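Local structure of YjbQ family protein (Aeropyrum pernix, 2P6H) at the interface of chains A and B. The protein is of unknown function but belongs to the YjbQ (UPF0047) family and may assemble as a trimer. Coordinates in Å, arbitrary orientation; residue numbers count along the deposited sequence, not the author numbering. Chains: chain A/B, Hypothetical protein.

The interface of chains A and B. Residues chain A 1, 3, 38, 40, 130; chain B 35-36, 100, 102.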
ATOM      1  N   MET A   1      16.178  -7.385  15.932  1.00 52.51           N
ATOM      2  CA  MET A   1      15.855  -7.414  14.479  1.00 51.06           C
ATOM      3  C   MET A   1      17.113  -7.441  13.628  1.00 50.57           C
ATOM      4  O   MET A   1      18.191  -7.033  14.065  1.00 50.75           O
ATOM      5  CB  MET A   1      15.014  -6.193  14.104  1.00 51.03           C
ATOM      6  CG  MET A   1      15.681  -4.874  14.430  1.00 51.01           C
ATOM      7  SD  MET A   1      14.620  -3.455  14.128  1.00 47.49           S
ATOM      8  CE  MET A   1      15.791  -2.340  13.330  1.00 48.48           C
ATOM      9  N   THR A   3      18.892  -6.708   9.687  1.00 44.10           N
ATOM     10  CA  THR A   3      18.773  -5.667   8.716  1.00 42.60           C
ATOM     11  C   THR A   3      19.801  -5.848   7.576  1.00 41.07           C
ATOM     12  O   THR A   3      20.894  -6.355   7.790  1.00 40.06           O
ATOM     13  CB  THR A   3      19.006  -4.368   9.505  1.00 44.04           C
ATOM     14  OG1 THR A   3      17.815  -3.552   9.476  1.00 43.89           O
ATOM     15  CG2 THR A   3      20.233  -3.616   9.009  1.00 42.49           C
ATOM     16  N   VAL A  38      10.137  -6.815   6.272  1.00 29.18           N
ATOM     17  CA  VAL A  38       9.706  -5.606   5.568  1.00 27.61           C
ATOM     18  C   VAL A  38      10.639  -5.378   4.422  1.00 27.34           C
ATOM     19  O   VAL A  38      11.850  -5.301   4.579  1.00 27.06           O
ATOM     20  CB  VAL A  38       9.754  -4.354   6.473  1.00 26.64           C
ATOM     21  CG1 VAL A  38       9.264  -3.132   5.698  1.00 27.58           C
ATOM     22  CG2 VAL A  38       8.872  -4.559   7.690  1.00 27.43           C
ATOM     23  N   TYR A  40      11.415  -2.817   1.486  1.00 25.84           N
ATOM     24  CA  TYR A  40      11.129  -1.441   1.124  1.00 26.97           C
ATOM     25  C   TYR A  40      12.263  -0.819   0.326  1.00 26.96           C
ATOM     26  O   TYR A  40      13.421  -1.224   0.406  1.00 25.76           O
ATOM     27  CB  TYR A  40      10.822  -0.616   2.393  1.00 29.27           C
ATOM     28  CG  TYR A  40      11.981  -0.560   3.343  1.00 32.73           C
ATOM     29  CD1 TYR A  40      12.403  -1.701   4.027  1.00 33.64           C
ATOM     30  CD2 TYR A  40      12.605   0.663   3.616  1.00 34.07           C
ATOM     31  CE1 TYR A  40      13.441  -1.629   4.951  1.00 34.75           C
ATOM     32  CE2 TYR A  40      13.639   0.736   4.547  1.00 34.21           C
ATOM     33  CZ  TYR A  40      14.061  -0.418   5.205  1.00 34.68           C
ATOM     34  OH  TYR A  40      15.086  -0.345   6.134  1.00 35.11           O
ATOM     35  N   LEU A 130      14.277  -5.679   6.380  1.00 33.85           N
ATOM     36  CA  LEU A 130      14.237  -5.666   7.842  1.00 34.69           C
ATOM     37  C   LEU A 130      13.495  -6.893   8.331  1.00 35.28           C
ATOM     38  O   LEU A 130      12.387  -7.192   7.904  1.00 35.23           O
ATOM     39  CB  LEU A 130      13.527  -4.387   8.338  1.00 35.05           C
ATOM     40  CG  LEU A 130      13.414  -4.284   9.883  1.00 36.31           C
ATOM     41  CD1 LEU A 130      13.279  -2.839  10.364  1.00 37.32           C
ATOM     42  CD2 LEU A 130      12.205  -5.035  10.439  1.00 35.50           C
TER
ATOM     43  N   GLY B  35      13.415  -0.597  15.489  1.00 32.95           N
ATOM     44  CA  GLY B  35      12.009  -1.024  15.515  1.00 32.79           C
ATOM     45  C   GLY B  35      11.270  -0.563  14.258  1.00 32.36           C
ATOM     46  O   GLY B  35      11.873  -0.331  13.218  1.00 30.95           O
ATOM     47  N   LEU B  36       9.917  -0.472  14.351  1.00 31.60           N
ATOM     48  CA  LEU B  36       9.097  -0.035  13.229  1.00 31.71           C
ATOM     49  C   LEU B  36       8.183   1.086  13.665  1.00 30.67           C
ATOM     50  O   LEU B  36       7.711   1.140  14.794  1.00 31.38           O
ATOM     51  CB  LEU B  36       8.131  -1.136  12.811  1.00 31.02           C
ATOM     52  CG  LEU B  36       8.725  -2.422  12.273  1.00 33.94           C
ATOM     53  CD1 LEU B  36       7.557  -3.405  12.106  1.00 34.54           C
ATOM     54  CD2 LEU B  36       9.367  -2.294  10.894  1.00 33.51           C
ATOM     55  N   PRO B 100      10.794   1.492   8.888  1.00 27.24           N
ATOM     56  CA  PRO B 100      11.794   0.992   9.836  1.00 26.93           C
ATOM     57  C   PRO B 100      12.572   2.113  10.527  1.00 27.40           C
ATOM     58  O   PRO B 100      12.782   3.195   9.963  1.00 23.46           O
ATOM     59  CB  PRO B 100      12.703   0.132   8.957  1.00 27.89           C
ATOM     60  CG  PRO B 100      11.915  -0.289   7.746  1.00 29.75           C
ATOM     61  CD  PRO B 100      10.999   0.901   7.557  1.00 25.94           C
ATOM     62  N   VAL B 102      16.137   2.334  12.351  1.00 28.71           N
ATOM     63  CA  VAL B 102      17.360   1.560  12.565  1.00 29.00           C
ATOM     64  C   VAL B 102      18.458   2.440  13.129  1.00 29.69           C
ATOM     65  O   VAL B 102      18.853   3.438  12.542  1.00 28.95           O
ATOM     66  CB  VAL B 102      17.837   0.974  11.232  1.00 29.61           C
ATOM     67  CG1 VAL B 102      18.927  -0.066  11.478  1.00 30.16           C
ATOM     68  CG2 VAL B 102      16.678   0.319  10.504  1.00 29.81           C
TER
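B:Pro100 lies against the aromatic face of A:Tyr40, at a sheet-to-sheet junction between two copies of this YjbQ (UPF0047) family protein. Strands 2-9, 35-40 and 124-133 of chain A face strands 35-40 and 96-102 of chain B; the deposited assembly holds three copies, so this patch may belong to a trimer interface. Different residues are used on the two sides, in keeping with the lack of an exact two-fold.

Followed outward from CB, the pyrrolidine ring of B:Pro100 meets chain A through CB, CG and CD. CB touches the A:Leu130 methyl CD1 at 3.3 Å, tighter than usual carbon packing, and also borders the phenol oxygen OH of A:Tyr40 at 3.7 Å. CG sits over the A:Tyr40 ring, 3.6 Å from its centroid and displaced toward the rim, with CZ nearest: a CH-pi contact. CD reaches the same ring at CE2, 4.0 Å away. The phenol is directed here by a chi1 of 62°, which places CG of A:Tyr40 between its backbone N and carbonyl carbon; the A:Val38 carbonyl oxygen lies at the ring's edge, in its plane. A leucine in place of A:Tyr40 would probably leave B:Pro100 CG without an aromatic face to rest on and weaken the seating of the pyrrolidine.

A:Leu130 divides its two methyls between partners: CD1 takes the proline, while CD2 meets B:Leu36 CD2 at 4.0 Å. That same B:Leu36 methyl also packs on A:Val38 CG2, the two side chains running antiparallel alongside one another.

Near the N-terminus the chi1 of A:Met1 (58°) and an extended chi2 carry its thioether SD to 3.4 Å from B:Gly35 N, while a bend at chi3 (-137°) turns the terminal CE toward B:Val102 CG2, 4.0 Å away. Both methyls of B:Val102 also lie near the A:Thr3 hydroxyl OG1, a looser contact.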